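Local coordinates for predicted protein (Acinetobacter sp. RUH2624, PDB 4MEA) that hydrolyses epoxides as a secreted Cif-type enzyme of the alpha/beta hydrolase fold and probably acts as a virulence factor, at residues Y106-T111 / I250-A255; K113-A118 / T138-L143; H133-T138 / G241-H246. All blocks are in the same frame, centred on the assembly; numbering follows the deposited sequence.

Interaction 1: residues Y106-T111 / I250-A255; sequences YSAENT and IRQNEA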
loop_
_atom_site.group_PDB
_atom_site.type_symbol
_atom_site.label_atom_id
_atom_site.label_comp_id
_atom_site.label_asym_id
_atom_site.label_seq_id
_atom_site.Cartn_x
_atom_site.Cartn_y
_atom_site.Cartn_z
ATOM N N TYR A 106 -0.813 -15.559 13.385
ATOM C CA TYR A 106 -0.541 -16.136 12.074
ATOM C C TYR A 106 0.937 -15.997 11.727
ATOM O O TYR A 106 1.300 -15.849 10.555
ATOM C CB TYR A 106 -1.401 -15.465 10.994
ATOM C CG TYR A 106 -2.872 -15.828 11.075
ATOM C CD1 TYR A 106 -3.339 -16.993 10.497
ATOM C CD2 TYR A 106 -3.787 -15.012 11.737
ATOM C CE1 TYR A 106 -4.673 -17.348 10.566
ATOM C CE2 TYR A 106 -5.136 -15.351 11.799
ATOM C CZ TYR A 106 -5.567 -16.534 11.212
ATOM O OH TYR A 106 -6.894 -16.924 11.256
ATOM N N SER A 107 1.790 -16.034 12.746
ATOM C CA SER A 107 3.230 -16.050 12.501
ATOM C C SER A 107 3.681 -17.405 11.958
ATOM O O SER A 107 3.044 -18.436 12.210
ATOM C CB SER A 107 4.017 -15.705 13.771
ATOM O OG SER A 107 3.947 -16.742 14.745
ATOM N N ALA A 108 4.785 -17.390 11.217
ATOM C CA ALA A 108 5.392 -18.597 10.652
ATOM C C ALA A 108 5.496 -19.754 11.657
ATOM O O ALA A 108 5.123 -20.889 11.356
ATOM C CB ALA A 108 6.767 -18.266 10.096
ATOM N N GLU A 109 6.022 -19.480 12.844
ATOM C CA GLU A 109 6.170 -20.539 13.847
ATOM C C GLU A 109 4.837 -21.192 14.191
ATOM O O GLU A 109 4.736 -22.420 14.252
ATOM C CB GLU A 109 6.828 -20.007 15.122
ATOM C CG GLU A 109 8.302 -19.656 14.967
ATOM C CD GLU A 109 9.204 -20.876 14.910
ATOM O OE1 GLU A 109 8.685 -22.018 14.916
ATOM O OE2 GLU A 109 10.439 -20.686 14.866
ATOM N N ASN A 110 3.816 -20.372 14.428
ATOM C CA ASN A 110 2.506 -20.907 14.779
ATOM C C ASN A 110 1.836 -21.703 13.652
ATOM O O ASN A 110 1.356 -22.808 13.870
ATOM C CB ASN A 110 1.565 -19.810 15.283
ATOM C CG ASN A 110 0.461 -20.367 16.169
ATOM O OD1 ASN A 110 0.683 -21.325 16.907
ATOM N ND2 ASN A 110 -0.728 -19.778 16.097
ATOM N N THR A 111 1.795 -21.137 12.448
ATOM C CA THR A 111 1.195 -21.837 11.311
ATOM C C THR A 111 2.003 -23.092 10.973
ATOM O O THR A 111 1.444 -24.114 10.570
ATOM C CB THR A 111 1.106 -20.913 10.064
ATOM O OG1 THR A 111 2.415 -20.431 9.736
ATOM C CG2 THR A 111 0.204 -19.719 10.351
ATOM N N ILE A 250 9.224 -12.648 10.513
ATOM C CA ILE A 250 10.545 -12.190 10.108
ATOM C C ILE A 250 11.551 -12.477 11.206
ATOM O O ILE A 250 12.622 -13.036 10.955
ATOM C CB ILE A 250 10.542 -10.682 9.783
ATOM C CG1 ILE A 250 9.817 -10.444 8.452
ATOM C CG2 ILE A 250 11.976 -10.140 9.744
ATOM C CD1 ILE A 250 9.387 -9.006 8.219
ATOM N N ARG A 251 11.200 -12.094 12.427
ATOM C CA ARG A 251 12.056 -12.337 13.578
ATOM C C ARG A 251 12.297 -13.832 13.730
ATOM O O ARG A 251 13.412 -14.276 14.007
ATOM C CB ARG A 251 11.413 -11.773 14.850
ATOM C CG ARG A 251 12.006 -12.331 16.142
ATOM C CD ARG A 251 12.104 -11.263 17.216
ATOM N NE ARG A 251 12.418 -11.807 18.534
ATOM C CZ ARG A 251 13.602 -12.303 18.887
ATOM N NH1 ARG A 251 14.601 -12.352 18.011
ATOM N NH2 ARG A 251 13.784 -12.763 20.119
ATOM N N GLN A 252 11.243 -14.614 13.534
ATOM C CA GLN A 252 11.350 -16.050 13.703
ATOM C C GLN A 252 12.286 -16.671 12.681
ATOM O O GLN A 252 13.114 -17.512 13.029
ATOM C CB GLN A 252 9.968 -16.697 13.638
ATOM C CG GLN A 252 9.089 -16.317 14.819
ATOM C CD GLN A 252 7.634 -16.640 14.579
ATOM O OE1 GLN A 252 7.258 -17.095 13.494
ATOM N NE2 GLN A 252 6.801 -16.425 15.599
ATOM N N ASN A 253 12.154 -16.267 11.419
ATOM C CA ASN A 253 12.999 -16.833 10.380
ATOM C C ASN A 253 14.442 -16.367 10.497
ATOM O O ASN A 253 15.375 -17.131 10.250
ATOM C CB ASN A 253 12.439 -16.538 8.975
ATOM C CG ASN A 253 11.161 -17.323 8.685
ATOM O OD1 ASN A 253 10.883 -18.336 9.337
ATOM N ND2 ASN A 253 10.376 -16.854 7.717
ATOM N N GLU A 254 14.628 -15.104 10.856
ATOM C CA GLU A 254 15.974 -14.578 11.040
ATOM C C GLU A 254 16.686 -15.334 12.165
ATOM O O GLU A 254 17.889 -15.602 12.092
ATOM C CB GLU A 254 15.923 -13.076 11.350
ATOM C CG GLU A 254 15.542 -12.212 10.146
ATOM C CD GLU A 254 16.642 -12.146 9.090
ATOM O OE1 GLU A 254 17.827 -12.316 9.443
ATOM O OE2 GLU A 254 16.325 -11.916 7.904
ATOM N N ALA A 255 15.935 -15.679 13.204
ATOM C CA ALA A 255 16.499 -16.430 14.324
ATOM C C ALA A 255 16.941 -17.824 13.871
ATOM O O ALA A 255 18.005 -18.301 14.252
ATOM C CB ALA A 255 15.493 -16.522 15.478
HETATM O O HOH W 1 12.454 -18.906 15.311
#

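Interaction 2: residues K113-A118 / T138-L143; sequences KILIGA and TASYPL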
loop_
_atom_site.group_PDB
_atom_site.type_symbol
_atom_site.label_atom_id
_atom_site.label_comp_id
_atom_site.label_asym_id
_atom_site.label_seq_id
_atom_site.Cartn_x
_atom_site.Cartn_y
_atom_site.Cartn_z
ATOM N N LYS A 113 3.569 -24.918 13.158
ATOM C CA LYS A 113 3.216 -25.893 14.188
ATOM C C LYS A 113 1.874 -26.560 13.875
ATOM O O LYS A 113 1.724 -27.775 14.004
ATOM C CB LYS A 113 3.163 -25.248 15.578
ATOM C CG LYS A 113 3.056 -26.284 16.708
ATOM C CD LYS A 113 2.853 -25.658 18.080
ATOM C CE LYS A 113 1.376 -25.660 18.477
ATOM N NZ LYS A 113 1.142 -25.200 19.882
ATOM N N ILE A 114 0.897 -25.757 13.467
ATOM C CA ILE A 114 -0.417 -26.283 13.121
ATOM C C ILE A 114 -0.333 -27.211 11.910
ATOM O O ILE A 114 -0.911 -28.298 11.903
ATOM C CB ILE A 114 -1.428 -25.141 12.857
ATOM C CG1 ILE A 114 -1.747 -24.404 14.166
ATOM C CG2 ILE A 114 -2.700 -25.692 12.189
ATOM C CD1 ILE A 114 -2.232 -22.974 13.973
ATOM N N LEU A 115 0.411 -26.788 10.892
ATOM C CA LEU A 115 0.549 -27.576 9.673
ATOM C C LEU A 115 1.291 -28.899 9.869
ATOM O O LEU A 115 0.841 -29.933 9.389
ATOM C CB LEU A 115 1.232 -26.749 8.578
ATOM C CG LEU A 115 0.319 -25.732 7.890
ATOM C CD1 LEU A 115 1.134 -24.732 7.063
ATOM C CD2 LEU A 115 -0.724 -26.445 7.030
ATOM N N ILE A 116 2.427 -28.873 10.559
ATOM C CA ILE A 116 3.244 -30.082 10.688
ATOM C C ILE A 116 2.469 -31.212 11.374
ATOM O O ILE A 116 2.578 -32.375 10.989
ATOM C CB ILE A 116 4.589 -29.807 11.412
ATOM C CG1 ILE A 116 5.523 -31.018 11.295
ATOM C CG2 ILE A 116 4.360 -29.427 12.875
ATOM C CD1 ILE A 116 5.811 -31.431 9.870
ATOM N N GLY A 117 1.659 -30.859 12.366
ATOM C CA GLY A 117 0.863 -31.840 13.077
ATOM C C GLY A 117 -0.086 -32.581 12.153
ATOM O O GLY A 117 -0.237 -33.800 12.251
ATOM N N ALA A 118 -0.724 -31.844 11.251
ATOM C CA ALA A 118 -1.697 -32.434 10.338
ATOM C C ALA A 118 -0.982 -33.249 9.277
ATOM O O ALA A 118 -1.397 -34.359 8.944
ATOM C CB ALA A 118 -2.549 -31.340 9.689
ATOM N N THR A 138 5.323 -17.857 3.724
ATOM C CA THR A 138 5.293 -17.195 5.021
ATOM C C THR A 138 4.948 -18.187 6.131
ATOM O O THR A 138 5.512 -18.138 7.231
ATOM C CB THR A 138 4.251 -16.062 5.027
ATOM O OG1 THR A 138 4.775 -14.936 4.307
ATOM C CG2 THR A 138 3.913 -15.649 6.455
ATOM N N ALA A 139 4.027 -19.096 5.828
ATOM C CA ALA A 139 3.531 -20.056 6.808
ATOM C C ALA A 139 4.530 -21.166 7.148
ATOM O O ALA A 139 4.442 -21.782 8.214
ATOM C CB ALA A 139 2.222 -20.676 6.311
ATOM N N SER A 140 5.481 -21.410 6.254
ATOM C CA SER A 140 6.142 -22.716 6.211
ATOM C C SER A 140 7.625 -22.782 6.544
ATOM O O SER A 140 8.146 -23.881 6.716
ATOM C CB SER A 140 5.947 -23.359 4.827
ATOM O OG SER A 140 4.573 -23.491 4.503
ATOM N N TYR A 141 8.335 -21.660 6.621
ATOM C CA TYR A 141 9.786 -21.827 6.747
ATOM C C TYR A 141 10.243 -22.598 7.997
ATOM O O TYR A 141 11.094 -23.487 7.889
ATOM C CB TYR A 141 10.614 -20.544 6.546
ATOM C CG TYR A 141 12.082 -20.920 6.485
ATOM C CD1 TYR A 141 12.610 -21.547 5.361
ATOM C CD2 TYR A 141 12.918 -20.726 7.583
ATOM C CE1 TYR A 141 13.961 -21.936 5.317
ATOM C CE2 TYR A 141 14.251 -21.111 7.556
ATOM C CZ TYR A 141 14.768 -21.716 6.426
ATOM O OH TYR A 141 16.095 -22.102 6.414
ATOM N N PRO A 142 9.699 -22.260 9.182
ATOM C CA PRO A 142 10.076 -23.028 10.375
ATOM C C PRO A 142 9.702 -24.501 10.249
ATOM O O PRO A 142 10.462 -25.343 10.712
ATOM C CB PRO A 142 9.277 -22.357 11.495
ATOM C CG PRO A 142 9.118 -20.935 11.006
ATOM C CD PRO A 142 8.895 -21.074 9.529
ATOM N N LEU A 143 8.567 -24.805 9.624
ATOM C CA LEU A 143 8.194 -26.199 9.377
ATOM C C LEU A 143 9.295 -26.927 8.608
ATOM O O LEU A 143 9.765 -27.999 9.019
ATOM C CB LEU A 143 6.865 -26.282 8.612
ATOM C CG LEU A 143 6.282 -27.679 8.351
ATOM C CD1 LEU A 143 4.767 -27.626 8.243
ATOM C CD2 LEU A 143 6.883 -28.319 7.107
#

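Interaction 3: residues H133-T138 / G241-H246; sequences HDLGNT and GYYRSH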
loop_
_atom_site.group_PDB
_atom_site.type_symbol
_atom_site.label_atom_id
_atom_site.label_comp_id
_atom_site.label_asym_id
_atom_site.label_seq_id
_atom_site.Cartn_x
_atom_site.Cartn_y
_atom_site.Cartn_z
ATOM N N HIS A 133 3.623 -21.904 -2.084
ATOM C CA HIS A 133 3.442 -20.733 -2.952
ATOM C C HIS A 133 2.895 -19.534 -2.177
ATOM O O HIS A 133 2.042 -19.698 -1.309
ATOM C CB HIS A 133 2.496 -21.071 -4.118
ATOM C CG HIS A 133 2.272 -19.936 -5.078
ATOM N ND1 HIS A 133 1.057 -19.299 -5.205
ATOM C CD2 HIS A 133 3.097 -19.351 -5.980
ATOM C CE1 HIS A 133 1.145 -18.362 -6.133
ATOM N NE2 HIS A 133 2.373 -18.371 -6.618
ATOM N N ASP A 134 3.378 -18.331 -2.502
ATOM C CA ASP A 134 2.837 -17.105 -1.906
ATOM C C ASP A 134 2.885 -17.202 -0.373
ATOM O O ASP A 134 3.930 -17.544 0.184
ATOM C CB ASP A 134 1.413 -16.853 -2.415
ATOM C CG ASP A 134 0.936 -15.430 -2.169
ATOM O OD1 ASP A 134 1.021 -14.605 -3.106
ATOM O OD2 ASP A 134 0.460 -15.130 -1.051
ATOM N N LEU A 135 1.774 -16.907 0.303
ATOM C CA LEU A 135 1.740 -16.939 1.770
ATOM C C LEU A 135 2.145 -18.303 2.345
ATOM O O LEU A 135 2.512 -18.403 3.513
ATOM C CB LEU A 135 0.364 -16.544 2.307
ATOM C CG LEU A 135 0.021 -15.063 2.482
ATOM C CD1 LEU A 135 -1.361 -14.940 3.150
ATOM C CD2 LEU A 135 1.083 -14.324 3.287
ATOM N N GLY A 136 2.073 -19.352 1.535
ATOM C CA GLY A 136 2.608 -20.634 1.962
ATOM C C GLY A 136 4.059 -20.459 2.387
ATOM O O GLY A 136 4.530 -21.121 3.311
ATOM N N ASN A 137 4.764 -19.555 1.705
ATOM C CA ASN A 137 6.177 -19.289 1.985
ATOM C C ASN A 137 6.360 -18.582 3.320
ATOM O O ASN A 137 7.416 -18.680 3.957
ATOM C CB ASN A 137 6.798 -18.439 0.873
ATOM C CG ASN A 137 6.832 -19.150 -0.454
ATOM O OD1 ASN A 137 6.431 -20.309 -0.557
ATOM N ND2 ASN A 137 7.315 -18.458 -1.488
ATOM N N THR A 138 5.323 -17.857 3.724
ATOM C CA THR A 138 5.293 -17.195 5.021
ATOM C C THR A 138 4.948 -18.187 6.131
ATOM O O THR A 138 5.512 -18.138 7.231
ATOM C CB THR A 138 4.251 -16.062 5.027
ATOM O OG1 THR A 138 4.775 -14.936 4.307
ATOM C CG2 THR A 138 3.913 -15.649 6.455
ATOM N N GLY A 241 -4.361 -11.483 8.765
ATOM C CA GLY A 241 -3.592 -11.866 9.943
ATOM C C GLY A 241 -2.159 -12.269 9.591
ATOM O O GLY A 241 -1.226 -11.968 10.340
ATOM N N TYR A 242 -1.975 -12.954 8.458
ATOM C CA TYR A 242 -0.625 -13.333 8.020
ATOM C C TYR A 242 0.219 -12.090 7.843
ATOM O O TYR A 242 1.408 -12.085 8.163
ATOM C CB TYR A 242 -0.659 -14.158 6.720
ATOM C CG TYR A 242 -1.211 -15.551 6.934
ATOM C CD1 TYR A 242 -0.364 -16.613 7.235
ATOM C CD2 TYR A 242 -2.579 -15.792 6.873
ATOM C CE1 TYR A 242 -0.864 -17.892 7.448
ATOM C CE2 TYR A 242 -3.092 -17.065 7.099
ATOM C CZ TYR A 242 -2.226 -18.109 7.386
ATOM O OH TYR A 242 -2.724 -19.376 7.613
ATOM N N TYR A 243 -0.417 -11.021 7.359
ATOM C CA TYR A 243 0.295 -9.780 7.094
ATOM C C TYR A 243 0.591 -8.999 8.373
ATOM O O TYR A 243 1.698 -8.471 8.534
ATOM C CB TYR A 243 -0.431 -8.940 6.024
ATOM C CG TYR A 243 -0.389 -9.626 4.676
ATOM C CD1 TYR A 243 0.673 -9.413 3.800
ATOM C CD2 TYR A 243 -1.380 -10.536 4.302
ATOM C CE1 TYR A 243 0.737 -10.072 2.570
ATOM C CE2 TYR A 243 -1.324 -11.201 3.071
ATOM C CZ TYR A 243 -0.266 -10.961 2.213
ATOM O OH TYR A 243 -0.199 -11.611 0.996
ATOM N N ARG A 244 -0.374 -8.946 9.289
ATOM C CA ARG A 244 -0.138 -8.351 10.615
ATOM C C ARG A 244 0.985 -9.086 11.338
ATOM O O ARG A 244 1.757 -8.490 12.102
ATOM C CB ARG A 244 -1.402 -8.417 11.487
ATOM C CG ARG A 244 -2.562 -7.612 10.973
ATOM C CD ARG A 244 -3.734 -7.603 11.971
ATOM N NE ARG A 244 -4.452 -8.875 12.077
ATOM C CZ ARG A 244 -5.412 -9.279 11.245
ATOM N NH1 ARG A 244 -5.754 -8.535 10.199
ATOM N NH2 ARG A 244 -6.022 -10.443 11.448
ATOM N N SER A 245 1.070 -10.389 11.099
ATOM C CA SER A 245 2.031 -11.232 11.795
ATOM C C SER A 245 3.401 -11.299 11.125
ATOM O O SER A 245 4.273 -12.026 11.591
ATOM C CB SER A 245 1.483 -12.654 11.938
ATOM O OG SER A 245 0.456 -12.722 12.909
ATOM N N HIS A 246 3.594 -10.568 10.030
ATOM C CA HIS A 246 4.854 -10.676 9.284
ATOM C C HIS A 246 6.094 -10.236 10.088
ATOM O O HIS A 246 7.175 -10.811 9.934
ATOM C CB HIS A 246 4.779 -9.938 7.937
ATOM C CG HIS A 246 4.386 -10.816 6.780
ATOM N ND1 HIS A 246 3.687 -10.342 5.691
ATOM C CD2 HIS A 246 4.619 -12.128 6.531
ATOM C CE1 HIS A 246 3.489 -11.325 4.829
ATOM N NE2 HIS A 246 4.049 -12.421 5.312
#

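Interaction 1: residues Y106-T111 / I250-A255
The primary amide of Gln252 lies across the first turn of the helix that starts after Ser107, using both its ends there. Its nitrogen donates to the hydroxyl: Gln252 NE2 to Ser107 OG is 3.0 Å, with OG almost in the amide plane and the N-H pointing nearly straight at it. Its oxygen accepts from the backbone, Glu109 N to Gln252 OE1 being 2.8 Å, but here the donor stands above the carbonyl plane, 41° out of it. The Gln252 chain is extended beyond CG (chi2 165°), which carries CD out to the turn. Glu109 CG, set beside its own backbone N, lies only 3.1 Å from Gln252 CD; beyond it the chain bends at chi2, and the carboxylate and amide planes are 70° apart. Ser107 is the N-cap of helix 108-123, which links strands 87-90 and 128-133 of the alpha/beta hydrolase sheet. Ser107 OG also bonds Asp105 OD1, while Ser249 OG takes the N-H of Ala108, so helix 246-258 serves two N-H groups of this first turn. A water bridges the two helices, donating to Glu109 OE2 at 2.7 Å and to Gln252 O at 2.8 Å. On the buried side, Asn253 OD1 comes within 4.2 Å of Ala108 CB and has no polar partner, whereas its ND2 is bonded to Pro162 O.

Interaction 2: residues K113-A118 / T138-L143
Leu143 reaches over to Leu115 and Ile116, joining two helices that flank strand 128-133 in chain order, 108-123 before it and 136-146 after it, within the alpha/beta hydrolase fold. The axes of the two short segments approach to 9.1 Å at a signed crossing angle of -66°. From CA the Leu143 side chain sets out with CB toward the facing helix. CG, anti to the backbone N (chi1 -176°), is the first atom to arrive, lying 4.1 Å from Ile116 CB. The end of the Ile116 chain comes equally near, since chi2 of 57° turns its CD1 back to the same Leu143 CG. One branch then goes deepest: Leu143 CD1 packs 3.7 Å from Leu115 CB and also touches Ile116 CB, so it rests where these two neighbouring residues leave the helix. The other branch, Leu143 CD2, stays further out beside Ile116 CD1, at 4.3 Å. A turn earlier the contact is looser and again apolar, with Leu115 CD1 4.3 Å from Ala139 CB. Helix 136-146 is kinked here, the backbone nitrogens of Pro142 and Leu143 having no bond to the preceding turn. Ser112 of the facing helix makes good part of that loss, its OG bonding both Leu143 N and Ala139 O. The closest approach between the segments is that of a methyl to a peptide nitrogen, Leu143 CD1 to Ile116 N at 3.5 Å.

Interaction 3: residues H133-T138 / G241-H246
Leu135 supplies the apolar part of the contact, its two methyls set against Tyr242 and Tyr243. Leu135 CD1 lies 3.7 Å from Tyr242 CB and the same distance from Tyr243 CE2, while Leu135 CD2 meets Tyr243 CZ at 3.8 Å. CD1 approaches both rings obliquely. Thr138 CG2 comes to the edge of the Tyr242 ring, near its plane, beside CD1.

The polar part is one hydrogen bond between side chains that cross at about a right angle. Thr138 OG1 and His246 NE2 are 2.8 Å apart, OG1 lying at the edge of the imidazole near its plane; either atom could be the donor. Tyr242 O lies over one face of the His246 ring, 3.5 Å above its centre, and Tyr172 of the second subunit packs on His246.

The third element is the backbone turn. His133 to Gly136 form a type II' turn between strand 128-133 and helix 136-146, and Asp134 has phi 55° and psi -130°. This strained, sharp strand-to-helix turn is consistent with the nucleophile elbow of alpha/beta hydrolases. Asp134 OD2 accepts from Leu135 N at 2.6 Å, on the anti side of the carboxylate, and also from Phe67 N; OD1 bonds His305 NE2.

Three nitrogens, Leu135 N, Phe67 N and His305 NE2, thus grip the carboxylate and restrict its rotation, and Tyr243, held against Leu135, brings its OH to 4.1 Å from Asp134 OD2, the two planes 66° apart. A phenol placed near the elbow aspartate is consistent with epoxide hydrolase chemistry, in which the acid attacks one carbon and a tyrosine hydroxyl commonly assists the departing oxygen.

How the interactions relate
Interactions 1 and 2 share helix 108-123, and interactions 2 and 3 share helix 136-146 and Thr138; interaction 3 runs from the end of helix 233-244 into the start of 246-258, the helix used by interaction 1. Their centres are about 10 Å apart for 1 and 2 and for 1 and 3, and about 12 Å for 2 and 3. Along the chain, interactions 2 and 3 are both nested inside the loop closed by interaction 1, and their own segments alternate. Direct joins exist: Thr111 OG1 probably bonds Ala139 O, and Tyr106 N probably bonds Ser245 OG. Helix 136-146, leaving the probable nucleophile elbow, is therefore tied both to the later helices and to helix 108-123.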